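Local structure of Arf-GAP with coiled-coil, ANK repeat and PH domain-containing protein 2 (6IF3) at residues A[12-17]-A[32-37]; A[24-29]-A[62-67]; A[85-90]-A[115-120]; A[121-126]-A[169-174]. The protein acts as a GTPase-activating protein for the small GTPase ARF6, and needs the ankyrin repeats that make up most of this piece of the protein to interact with RAB35. One frame throughout, in Å; residues are numbered along the deposited sequence.

Contact 1 (A[12-17]-A[32-37]); sequences LQLYRA and HGADVN
The helix-turn-helix unit at the N-terminal end of this ankyrin domain is closed where the loop 32-37, leaving helix 23-31, runs back past helix 10-19. Leu14 and Ala34 carry the contact, their CA atoms 6.7 Å apart. Leu14 has CG anti to the backbone N (chi1 174°), which carries it along the loop toward Val36, and chi2 (64°) then presents the CD2 methyl. Leu14 CD2 lies 3.9 Å from Ala34 CB and reaches on to the backbone, 3.7 Å from both Asp35 O and Val36 CA. Nearer its own helix, Leu14 CB packs on Ala34 CB at 4.0 Å, so the alanine methyl is met by both carbons. No hydrogen bond crosses between the segments; the loop is shaped by bonds of its own, among them an Asx turn in which Asp35 OD1 accepts from Asn37 N at 2.9 Å, met from above the carboxylate plane. Leu14 also touches Met26, Ala29 and Leu64, so the loop lies beside an apolar cluster. Gly33, with positive phi, is the C' residue of a Schellman motif; a second helix closed at glycine, with Gly-Ala-Asp-Val-Asn leading into the loop, is characteristic of the end of an ankyrin repeat.

Contact 2 (A[24-29]-A[62-67]); sequences PKMAEA and EFLLQN
This is an apolar helix-helix contact between successive layers of the ankyrin stack: helix 23-31 beside helix 58-66 of the first annotated repeat. The short axes run nearly parallel, 21° apart, at a closest approach of 11.4 Å, a spacing bridged by long side chains. Met26 and Phe63 do most of the bridging. Met26 bends at chi3 (69°), which turns its CE methyl towards Leu64, 3.5 Å from CG and 3.6 Å from CD2, the two side chains crossing at about a right angle. The same CE lies 3.6 Å from Phe63 CD2 and comes to the ring obliquely; with SD 5.3 Å from the ring centroid, this is a Met-aromatic contact. Ala27 CB meets the far end of the phenyl, 4.0 Å from CZ. One ring face is covered by Asn67 ND2, 3.5 Å above its centre, while that nitrogen donates to Phe63 O. An alanine in place of Phe63 would probably open a gap between the helices, with Met26 CE and Ala27 CB losing their aromatic partner and the Asn67 amide its ring. With no hydrogen bond across it, the interface rests on shape and dispersion, the Met26 methyl rather than its sulfur making the close approach to the ring.

Contact 3 (A[85-90]-A[115-120]); sequences ATVLGH and LSIAVE
Ile117, on helix 114-120 of the third annotated ankyrin repeat, packs against helix 81-88 of the second, and its side chain can be followed outward atom by atom. CB comes first, 4.1 Å from Thr86 CG2. The CG2 branch, anti to the backbone N, sits where both partners reach it: Thr86 CG2 and Val87 CG2 each lie 3.9 Å from Ile117 CG2. CG1 takes the other direction, beside the backbone N (chi1 -66°), and carries CD1 to within 4.0 Å of Val87 CG2. The valine methyl therefore touches both ends of the fork, and the side chains cross obliquely. Thr86 extends the contact along the helix, its CG2 packing 4.0 Å from Ala118 CB and 3.9 Å from Ala118 N. Small residues permit this closeness, with Thr86 and Ala118 CA atoms 6.5 Å apart. The threonine hydroxyl is engaged within its own helix, where OG1 hydrogen-bonds Leu82 O; its methyl is the part turned to the neighbouring repeat. Val94 of helix 91-99 also touches Thr86. Chemically, the buried threonine behaves as an apolar residue across the interface: its polar end is satisfied locally, and the neighbouring repeats meet through methyl groups without a hydrogen bond between the two segments.

Contact 4 (A[121-126]-A[169-174]); sequences AANADI and PEKLNR
Ala122, the first residue to leave helical angles after helix 114-120, has positive phi (51°) and ends that helix in a Schellman motif, while the tail 169-174 passes the turn as irregular chain, Lys171 CA staying 10.2 Å from Ala121 CA. The motif belongs to the helix-turn-helix of the third annotated ankyrin repeat, and Asn123 begins its second helix as N-cap: Asn123 OD1 accepts from Ile126 N at 3.0 Å, the donor standing above the carbonyl plane. Across this surface contact the reach is made by Lys171. Its chain, bent at chi2 and again at chi4 (55°), carries the ammonium end to the turn, with NZ 4.1 Å from Ala121 CB. Lys171 CE comes only as near as 4.5 Å to Asn123 ND2, a loose approach with no direct hydrogen bond. Asn173 ties the tail to the preceding repeat, its ND2 bonding to Leu88 O. Ala122 and Asp125 also meet another protein chain of the assembly. The lysine charge is probably solvated in part by the one water that joins the segments: it accepts from Lys171 NZ at 2.9 Å and donates to Ala121 O at 2.8 Å.

From the N terminus, contact 1 closes the first loop, bringing the chain after helix 23-31 back to helix 10-19. Contact 2 starts within that loop and ends beyond it, so the two cross; they also touch, with Ala34 N probably bonded to Ala29 O. Together they join the first helical pair to the first annotated repeat. Contact 3 follows in series, linking the second and third repeats on the opposite side of the chain's centre, about 26 Å from contact 2 between centres. Contact 4 opens just after it, and the two adjoin, Ala118 O being probably bonded to Asn123 N; it closes the long excursion from residue 126 to 169, folding the C-terminal tail across the repeats already joined.

Contact 1 (A[12-17]-A[32-37])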
loop_
_atom_site.group_PDB
_atom_site.type_symbol
_atom_site.label_atom_id
_atom_site.label_comp_id
_atom_site.label_asym_id
_atom_site.label_seq_id
_atom_site.Cartn_x
_atom_site.Cartn_y
_atom_site.Cartn_z
ATOM N N LEU A 12 -30.994 16.714 -13.819
ATOM C CA LEU A 12 -31.404 16.674 -12.428
ATOM C C LEU A 12 -32.052 15.338 -12.098
ATOM O O LEU A 12 -31.834 14.785 -11.024
ATOM C CB LEU A 12 -32.366 17.834 -12.137
ATOM C CG LEU A 12 -32.928 17.923 -10.720
ATOM C CD1 LEU A 12 -31.790 18.004 -9.694
ATOM C CD2 LEU A 12 -33.857 19.075 -10.612
ATOM N N GLN A 13 -32.839 14.797 -13.021
ATOM C CA GLN A 13 -33.417 13.467 -12.789
ATOM C C GLN A 13 -32.341 12.406 -12.632
ATOM O O GLN A 13 -32.434 11.543 -11.761
ATOM C CB GLN A 13 -34.386 13.104 -13.934
ATOM C CG GLN A 13 -35.659 13.942 -13.925
ATOM C CD GLN A 13 -36.559 13.655 -15.108
ATOM O OE1 GLN A 13 -36.091 13.247 -16.172
ATOM N NE2 GLN A 13 -37.861 13.846 -14.924
ATOM N N LEU A 14 -31.293 12.487 -13.444
ATOM C CA LEU A 14 -30.197 11.537 -13.377
ATOM C C LEU A 14 -29.455 11.678 -12.062
ATOM O O LEU A 14 -29.098 10.678 -11.437
ATOM C CB LEU A 14 -29.244 11.747 -14.556
ATOM C CG LEU A 14 -27.947 10.941 -14.589
ATOM C CD1 LEU A 14 -28.303 9.437 -14.707
ATOM C CD2 LEU A 14 -27.088 11.433 -15.734
ATOM N N TYR A 15 -29.208 12.926 -11.674
ATOM C CA TYR A 15 -28.511 13.263 -10.439
ATOM C C TYR A 15 -29.212 12.639 -9.219
ATOM O O TYR A 15 -28.561 12.039 -8.340
ATOM C CB TYR A 15 -28.466 14.792 -10.347
ATOM C CG TYR A 15 -27.852 15.461 -9.140
ATOM C CD1 TYR A 15 -26.511 15.867 -9.148
ATOM C CD2 TYR A 15 -28.623 15.794 -8.022
ATOM C CE1 TYR A 15 -25.961 16.554 -8.093
ATOM C CE2 TYR A 15 -28.064 16.469 -6.930
ATOM C CZ TYR A 15 -26.733 16.873 -6.989
ATOM O OH TYR A 15 -26.168 17.515 -5.942
ATOM N N ARG A 16 -30.524 12.806 -9.152
ATOM C CA ARG A 16 -31.310 12.280 -8.036
ATOM C C ARG A 16 -31.330 10.759 -8.050
ATOM O O ARG A 16 -31.196 10.098 -7.013
ATOM C CB ARG A 16 -32.742 12.826 -8.109
ATOM C CG ARG A 16 -32.796 14.317 -7.809
ATOM C CD ARG A 16 -34.184 14.908 -7.973
ATOM N NE ARG A 16 -34.177 16.234 -7.362
ATOM C CZ ARG A 16 -35.152 17.137 -7.464
ATOM N NH1 ARG A 16 -36.236 16.878 -8.176
ATOM N NH2 ARG A 16 -35.022 18.308 -6.852
ATOM N N ALA A 17 -31.516 10.187 -9.235
ATOM C CA ALA A 17 -31.651 8.736 -9.332
ATOM C C ALA A 17 -30.336 8.041 -8.995
ATOM O O ALA A 17 -30.336 6.890 -8.562
ATOM C CB ALA A 17 -32.147 8.350 -10.740
ATOM N N HIS A 32 -33.552 10.676 -22.336
ATOM C CA HIS A 32 -34.161 11.984 -22.571
ATOM C C HIS A 32 -33.103 13.064 -22.790
ATOM O O HIS A 32 -33.431 14.254 -22.859
ATOM C CB HIS A 32 -35.062 12.387 -21.391
ATOM C CG HIS A 32 -36.280 11.526 -21.216
ATOM N ND1 HIS A 32 -36.735 10.661 -22.188
ATOM C CD2 HIS A 32 -37.136 11.400 -20.173
ATOM C CE1 HIS A 32 -37.825 10.050 -21.760
ATOM N NE2 HIS A 32 -38.086 10.475 -20.535
ATOM N N GLY A 33 -31.839 12.654 -22.855
ATOM C CA GLY A 33 -30.736 13.566 -23.103
ATOM C C GLY A 33 -29.973 14.105 -21.898
ATOM O O GLY A 33 -29.278 15.117 -22.036
ATOM N N ALA A 34 -30.095 13.470 -20.729
ATOM C CA ALA A 34 -29.285 13.887 -19.595
ATOM C C ALA A 34 -27.795 13.796 -19.927
ATOM O O ALA A 34 -27.320 12.825 -20.538
ATOM C CB ALA A 34 -29.576 13.028 -18.351
ATOM N N ASP A 35 -27.067 14.814 -19.520
ATOM C CA ASP A 35 -25.617 14.782 -19.557
ATOM C C ASP A 35 -25.131 13.965 -18.378
ATOM O O ASP A 35 -25.367 14.328 -17.215
ATOM C CB ASP A 35 -25.060 16.187 -19.512
ATOM C CG ASP A 35 -23.567 16.249 -19.757
ATOM O OD1 ASP A 35 -22.890 15.191 -19.782
ATOM O OD2 ASP A 35 -23.089 17.394 -19.950
ATOM N N VAL A 36 -24.423 12.893 -18.682
ATOM C CA VAL A 36 -23.918 12.040 -17.623
ATOM C C VAL A 36 -22.951 12.820 -16.697
ATOM O O VAL A 36 -22.729 12.412 -15.545
ATOM C CB VAL A 36 -23.237 10.800 -18.241
ATOM C CG1 VAL A 36 -21.953 11.196 -19.023
ATOM C CG2 VAL A 36 -22.994 9.713 -17.210
ATOM N N ASN A 37 -22.411 13.941 -17.197
ATOM C CA ASN A 37 -21.492 14.788 -16.437
ATOM C C ASN A 37 -22.131 16.108 -15.994
ATOM O O ASN A 37 -21.432 17.076 -15.662
ATOM C CB ASN A 37 -20.230 15.055 -17.272
ATOM C CG ASN A 37 -19.399 13.813 -17.454
ATOM O OD1 ASN A 37 -19.091 13.102 -16.481
ATOM N ND2 ASN A 37 -19.025 13.527 -18.699
#

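Contact 2 (A[24-29]-A[62-67])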
loop_
_atom_site.group_PDB
_atom_site.type_symbol
_atom_site.label_atom_id
_atom_site.label_comp_id
_atom_site.label_asym_id
_atom_site.label_seq_id
_atom_site.Cartn_x
_atom_site.Cartn_y
_atom_site.Cartn_z
ATOM N N PRO A 24 -32.984 2.111 -13.602
ATOM C CA PRO A 24 -33.993 2.428 -14.629
ATOM C C PRO A 24 -34.277 3.919 -14.757
ATOM O O PRO A 24 -34.409 4.411 -15.892
ATOM C CB PRO A 24 -35.220 1.661 -14.144
ATOM C CG PRO A 24 -34.635 0.428 -13.506
ATOM C CD PRO A 24 -33.430 0.989 -12.748
ATOM N N LYS A 25 -34.344 4.631 -13.640
ATOM C CA LYS A 25 -34.627 6.063 -13.744
ATOM C C LYS A 25 -33.396 6.780 -14.311
ATOM O O LYS A 25 -33.523 7.781 -15.023
ATOM C CB LYS A 25 -35.018 6.647 -12.391
ATOM C CG LYS A 25 -36.423 6.276 -11.910
ATOM C CD LYS A 25 -36.828 7.195 -10.759
ATOM C CE LYS A 25 -38.060 6.715 -10.022
ATOM N NZ LYS A 25 -38.296 7.607 -8.844
ATOM N N MET A 26 -32.193 6.299 -13.982
ATOM C CA MET A 26 -30.975 6.862 -14.563
ATOM C C MET A 26 -31.001 6.716 -16.076
ATOM O O MET A 26 -30.723 7.669 -16.802
ATOM C CB MET A 26 -29.723 6.183 -13.978
ATOM C CG MET A 26 -29.586 6.487 -12.491
ATOM S SD MET A 26 -28.357 5.435 -11.714
ATOM C CE MET A 26 -26.873 6.068 -12.454
ATOM N N ALA A 27 -31.327 5.516 -16.533
ATOM C CA ALA A 27 -31.382 5.191 -17.953
ATOM C C ALA A 27 -32.423 6.053 -18.644
ATOM O O ALA A 27 -32.210 6.519 -19.768
ATOM C CB ALA A 27 -31.686 3.706 -18.141
ATOM N N GLU A 28 -33.554 6.263 -17.977
ATOM C CA GLU A 28 -34.621 7.066 -18.570
ATOM C C GLU A 28 -34.151 8.507 -18.764
ATOM O O GLU A 28 -34.427 9.135 -19.804
ATOM C CB GLU A 28 -35.865 7.012 -17.683
ATOM C CG GLU A 28 -37.001 7.884 -18.150
ATOM C CD GLU A 28 -38.152 7.836 -17.179
ATOM O OE1 GLU A 28 -38.172 8.661 -16.239
ATOM O OE2 GLU A 28 -39.032 6.970 -17.348
ATOM N N ALA A 29 -33.445 9.034 -17.770
ATOM C CA ALA A 29 -32.897 10.388 -17.852
ATOM C C ALA A 29 -31.916 10.485 -19.013
ATOM O O ALA A 29 -31.970 11.457 -19.795
ATOM C CB ALA A 29 -32.226 10.770 -16.542
ATOM N N GLU A 62 -20.618 2.083 -11.494
ATOM C CA GLU A 62 -20.261 1.314 -12.687
ATOM C C GLU A 62 -21.113 1.764 -13.868
ATOM O O GLU A 62 -20.593 2.069 -14.953
ATOM C CB GLU A 62 -20.457 -0.195 -12.457
ATOM C CG GLU A 62 -19.584 -0.814 -11.374
ATOM C CD GLU A 62 -20.031 -2.232 -11.027
ATOM O OE1 GLU A 62 -21.184 -2.596 -11.374
ATOM O OE2 GLU A 62 -19.235 -2.995 -10.419
ATOM N N PHE A 63 -22.432 1.844 -13.667
ATOM C CA PHE A 63 -23.349 2.230 -14.752
ATOM C C PHE A 63 -22.995 3.603 -15.349
ATOM O O PHE A 63 -22.956 3.776 -16.581
ATOM C CB PHE A 63 -24.784 2.221 -14.211
ATOM C CG PHE A 63 -25.827 2.599 -15.217
ATOM C CD1 PHE A 63 -26.395 1.639 -16.022
ATOM C CD2 PHE A 63 -26.254 3.925 -15.336
ATOM C CE1 PHE A 63 -27.386 1.964 -16.958
ATOM C CE2 PHE A 63 -27.245 4.265 -16.279
ATOM C CZ PHE A 63 -27.803 3.288 -17.084
ATOM N N LEU A 64 -22.732 4.572 -14.485
ATOM C CA LEU A 64 -22.364 5.901 -14.954
ATOM C C LEU A 64 -21.057 5.879 -15.751
ATOM O O LEU A 64 -20.968 6.453 -16.825
ATOM C CB LEU A 64 -22.257 6.855 -13.768
ATOM C CG LEU A 64 -23.628 7.212 -13.194
ATOM C CD1 LEU A 64 -23.478 7.980 -11.868
ATOM C CD2 LEU A 64 -24.432 8.085 -14.223
ATOM N N LEU A 65 -20.045 5.182 -15.254
ATOM C CA LEU A 65 -18.779 5.061 -15.983
ATOM C C LEU A 65 -18.965 4.390 -17.344
ATOM O O LEU A 65 -18.358 4.799 -18.331
ATOM C CB LEU A 65 -17.759 4.276 -15.145
ATOM C CG LEU A 65 -17.259 5.024 -13.915
ATOM C CD1 LEU A 65 -16.399 4.101 -13.015
ATOM C CD2 LEU A 65 -16.494 6.299 -14.273
ATOM N N GLN A 66 -19.817 3.359 -17.388
ATOM C CA GLN A 66 -20.104 2.642 -18.632
ATOM C C GLN A 66 -20.845 3.529 -19.615
ATOM O O GLN A 66 -20.851 3.261 -20.802
ATOM C CB GLN A 66 -20.941 1.398 -18.354
ATOM C CG GLN A 66 -20.167 0.316 -17.648
ATOM C CD GLN A 66 -21.077 -0.739 -17.065
ATOM O OE1 GLN A 66 -22.303 -0.686 -17.228
ATOM N NE2 GLN A 66 -20.489 -1.696 -16.361
ATOM N N ASN A 67 -21.469 4.590 -19.108
ATOM C CA ASN A 67 -22.232 5.477 -19.985
ATOM C C ASN A 67 -21.537 6.842 -20.154
ATOM O O ASN A 67 -22.162 7.825 -20.544
ATOM C CB ASN A 67 -23.659 5.630 -19.453
ATOM C CG ASN A 67 -24.494 4.410 -19.724
ATOM O OD1 ASN A 67 -25.058 4.289 -20.795
ATOM N ND2 ASN A 67 -24.548 3.479 -18.774
#

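Contact 3 (A[85-90]-A[115-120])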
loop_
_atom_site.group_PDB
_atom_site.type_symbol
_atom_site.label_atom_id
_atom_site.label_comp_id
_atom_site.label_asym_id
_atom_site.label_seq_id
_atom_site.Cartn_x
_atom_site.Cartn_y
_atom_site.Cartn_z
ATOM N N ALA A 85 -15.298 9.205 -2.194
ATOM C CA ALA A 85 -15.345 7.809 -1.780
ATOM C C ALA A 85 -14.345 7.548 -0.653
ATOM O O ALA A 85 -14.606 6.772 0.277
ATOM C CB ALA A 85 -15.055 6.905 -2.939
ATOM N N THR A 86 -13.186 8.215 -0.738
ATOM C CA THR A 86 -12.175 8.083 0.313
ATOM C C THR A 86 -12.675 8.645 1.638
ATOM O O THR A 86 -12.556 8.010 2.679
ATOM C CB THR A 86 -10.869 8.771 -0.109
ATOM O OG1 THR A 86 -10.386 8.111 -1.278
ATOM C CG2 THR A 86 -9.785 8.666 1.002
ATOM N N VAL A 87 -13.202 9.867 1.619
ATOM C CA VAL A 87 -13.751 10.486 2.821
ATOM C C VAL A 87 -14.837 9.617 3.472
ATOM O O VAL A 87 -14.836 9.445 4.689
ATOM C CB VAL A 87 -14.322 11.868 2.487
ATOM C CG1 VAL A 87 -15.116 12.429 3.666
ATOM C CG2 VAL A 87 -13.153 12.817 2.109
ATOM N N LEU A 88 -15.710 9.010 2.658
ATOM C CA LEU A 88 -16.816 8.224 3.229
ATOM C C LEU A 88 -16.415 6.785 3.599
ATOM O O LEU A 88 -17.198 6.071 4.229
ATOM C CB LEU A 88 -17.989 8.204 2.263
ATOM C CG LEU A 88 -18.578 9.598 2.037
ATOM C CD1 LEU A 88 -19.683 9.496 1.017
ATOM C CD2 LEU A 88 -19.137 10.202 3.320
ATOM N N GLY A 89 -15.195 6.366 3.238
ATOM C CA GLY A 89 -14.709 5.026 3.589
ATOM C C GLY A 89 -15.265 3.961 2.657
ATOM O O GLY A 89 -15.334 2.784 3.006
ATOM N N HIS A 90 -15.680 4.383 1.463
ATOM C CA HIS A 90 -16.226 3.453 0.466
ATOM C C HIS A 90 -15.140 2.711 -0.304
ATOM O O HIS A 90 -14.785 3.053 -1.460
ATOM C CB HIS A 90 -17.131 4.213 -0.497
ATOM C CG HIS A 90 -18.361 4.741 0.157
ATOM N ND1 HIS A 90 -19.275 5.547 -0.498
ATOM C CD2 HIS A 90 -18.841 4.578 1.416
ATOM C CE1 HIS A 90 -20.266 5.841 0.324
ATOM N NE2 HIS A 90 -20.026 5.275 1.494
ATOM N N LEU A 115 -4.885 10.124 -0.653
ATOM C CA LEU A 115 -3.969 9.419 0.257
ATOM C C LEU A 115 -3.834 10.169 1.596
ATOM O O LEU A 115 -3.872 9.526 2.651
ATOM C CB LEU A 115 -2.565 9.243 -0.357
ATOM C CG LEU A 115 -1.555 8.506 0.544
ATOM C CD1 LEU A 115 -2.005 7.067 0.848
ATOM C CD2 LEU A 115 -0.149 8.551 -0.099
ATOM N N SER A 116 -3.711 11.490 1.569
ATOM C CA SER A 116 -3.537 12.232 2.832
ATOM C C SER A 116 -4.779 12.028 3.702
ATOM O O SER A 116 -4.684 11.897 4.912
ATOM C CB SER A 116 -3.261 13.714 2.578
ATOM O OG SER A 116 -4.410 14.408 2.115
ATOM N N ILE A 117 -5.942 12.008 3.076
ATOM C CA ILE A 117 -7.210 11.823 3.788
ATOM C C ILE A 117 -7.258 10.429 4.427
ATOM O O ILE A 117 -7.535 10.300 5.629
ATOM C CB ILE A 117 -8.378 12.054 2.822
ATOM C CG1 ILE A 117 -8.367 13.520 2.409
ATOM C CG2 ILE A 117 -9.720 11.659 3.458
ATOM C CD1 ILE A 117 -9.322 13.829 1.290
ATOM N N ALA A 118 -6.976 9.408 3.630
ATOM C CA ALA A 118 -6.941 8.021 4.134
ATOM C C ALA A 118 -5.923 7.784 5.242
ATOM O O ALA A 118 -6.207 7.042 6.181
ATOM C CB ALA A 118 -6.697 7.068 2.943
ATOM N N VAL A 119 -4.759 8.418 5.150
ATOM C CA VAL A 119 -3.743 8.277 6.174
ATOM C C VAL A 119 -4.230 8.951 7.454
ATOM O O VAL A 119 -4.061 8.407 8.556
ATOM C CB VAL A 119 -2.384 8.880 5.724
ATOM C CG1 VAL A 119 -1.446 9.029 6.892
ATOM C CG2 VAL A 119 -1.730 8.000 4.687
ATOM N N GLU A 120 -4.792 10.156 7.348
ATOM C CA GLU A 120 -5.291 10.833 8.549
ATOM C C GLU A 120 -6.401 10.029 9.212
ATOM O O GLU A 120 -6.530 10.035 10.442
ATOM C CB GLU A 120 -5.827 12.228 8.224
ATOM C CG GLU A 120 -6.278 13.001 9.463
ATOM C CD GLU A 120 -6.983 14.309 9.135
ATOM O OE1 GLU A 120 -8.006 14.277 8.411
ATOM O OE2 GLU A 120 -6.490 15.367 9.583
#

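Contact 4 (A[121-126]-A[169-174])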
loop_
_atom_site.group_PDB
_atom_site.type_symbol
_atom_site.label_atom_id
_atom_site.label_comp_id
_atom_site.label_asym_id
_atom_site.label_seq_id
_atom_site.Cartn_x
_atom_site.Cartn_y
_atom_site.Cartn_z
ATOM N N ALA A 121 -7.205 9.360 8.385
ATOM C CA ALA A 121 -8.300 8.517 8.887
ATOM C C ALA A 121 -7.807 7.176 9.409
ATOM O O ALA A 121 -8.616 6.399 9.937
ATOM C CB ALA A 121 -9.328 8.282 7.783
ATOM N N ALA A 122 -6.504 6.903 9.251
ATOM C CA ALA A 122 -5.888 5.612 9.630
ATOM C C ALA A 122 -6.665 4.435 9.032
ATOM O O ALA A 122 -6.946 3.441 9.688
ATOM C CB ALA A 122 -5.778 5.474 11.115
ATOM N N ASN A 123 -7.008 4.578 7.768
ATOM C CA ASN A 123 -7.804 3.576 7.072
ATOM C C ASN A 123 -6.898 2.604 6.341
ATOM O O ASN A 123 -6.441 2.888 5.226
ATOM C CB ASN A 123 -8.747 4.270 6.097
ATOM C CG ASN A 123 -9.771 3.329 5.506
ATOM O OD1 ASN A 123 -9.450 2.198 5.137
ATOM N ND2 ASN A 123 -11.020 3.785 5.416
ATOM N N ALA A 124 -6.574 1.482 6.982
ATOM C CA ALA A 124 -5.598 0.578 6.392
ATOM C C ALA A 124 -5.967 0.091 4.996
ATOM O O ALA A 124 -5.115 0.021 4.104
ATOM C CB ALA A 124 -5.405 -0.579 7.276
ATOM N N ASP A 125 -7.242 -0.229 4.796
ATOM C CA ASP A 125 -7.655 -0.803 3.523
ATOM C C ASP A 125 -7.550 0.222 2.402
ATOM O O ASP A 125 -7.070 -0.103 1.311
ATOM C CB ASP A 125 -9.095 -1.338 3.599
ATOM C CG ASP A 125 -9.205 -2.628 4.374
ATOM O OD1 ASP A 125 -8.158 -3.260 4.666
ATOM O OD2 ASP A 125 -10.338 -3.056 4.680
ATOM N N ILE A 126 -8.012 1.451 2.638
ATOM C CA ILE A 126 -7.998 2.408 1.542
ATOM C C ILE A 126 -6.571 2.895 1.301
ATOM O O ILE A 126 -6.175 3.097 0.155
ATOM C CB ILE A 126 -8.977 3.573 1.788
ATOM C CG1 ILE A 126 -10.409 3.019 1.740
ATOM C CG2 ILE A 126 -8.849 4.628 0.681
ATOM C CD1 ILE A 126 -11.534 4.072 1.816
ATOM N N PRO A 169 -19.725 1.180 7.846
ATOM C CA PRO A 169 -21.025 1.724 8.266
ATOM C C PRO A 169 -20.947 2.581 9.530
ATOM O O PRO A 169 -21.931 3.239 9.873
ATOM C CB PRO A 169 -21.868 0.467 8.515
ATOM C CG PRO A 169 -20.875 -0.601 8.820
ATOM C CD PRO A 169 -19.678 -0.290 7.968
ATOM N N GLU A 170 -19.803 2.572 10.210
ATOM C CA GLU A 170 -19.623 3.388 11.409
ATOM C C GLU A 170 -19.125 4.797 11.059
ATOM O O GLU A 170 -19.236 5.733 11.857
ATOM C CB GLU A 170 -18.660 2.706 12.372
ATOM N N LYS A 171 -18.581 4.928 9.853
ATOM C CA LYS A 171 -18.212 6.218 9.272
ATOM C C LYS A 171 -19.469 7.031 8.954
ATOM O O LYS A 171 -20.528 6.458 8.687
ATOM C CB LYS A 171 -17.382 5.991 8.002
ATOM C CG LYS A 171 -16.141 6.842 7.876
ATOM C CD LYS A 171 -15.011 6.048 7.231
ATOM C CE LYS A 171 -13.803 6.929 7.004
ATOM N NZ LYS A 171 -13.367 7.595 8.268
ATOM N N LEU A 172 -19.364 8.358 8.984
ATOM C CA LEU A 172 -20.484 9.187 8.569
ATOM C C LEU A 172 -20.726 9.015 7.068
ATOM O O LEU A 172 -19.957 9.514 6.253
ATOM C CB LEU A 172 -20.243 10.663 8.899
ATOM C CG LEU A 172 -21.374 11.556 8.386
ATOM C CD1 LEU A 172 -22.703 11.046 8.917
ATOM C CD2 LEU A 172 -21.177 13.013 8.787
ATOM N N ASN A 173 -21.778 8.278 6.720
ATOM C CA ASN A 173 -22.213 8.112 5.331
ATOM C C ASN A 173 -23.690 7.723 5.307
ATOM O O ASN A 173 -24.394 7.924 6.293
ATOM C CB ASN A 173 -21.348 7.075 4.597
ATOM C CG ASN A 173 -21.171 5.797 5.390
ATOM O OD1 ASN A 173 -22.133 5.244 5.928
ATOM N ND2 ASN A 173 -19.928 5.336 5.496
ATOM N N ARG A 174 -24.164 7.167 4.195
ATOM C CA ARG A 174 -25.580 6.794 4.110
ATOM C C ARG A 174 -25.922 5.669 5.095
ATOM O O ARG A 174 -27.007 5.670 5.687
ATOM C CB ARG A 174 -25.944 6.373 2.678
ATOM C CG ARG A 174 -27.423 6.132 2.447
ATOM C CD ARG A 174 -27.664 5.709 0.988
ATOM N NE ARG A 174 -29.070 5.761 0.645
ATOM C CZ ARG A 174 -29.563 5.594 -0.586
ATOM N NH1 ARG A 174 -28.763 5.344 -1.611
ATOM N NH2 ARG A 174 -30.872 5.666 -0.787
HETATM O O HOH W 1 -11.428 6.211 9.949
#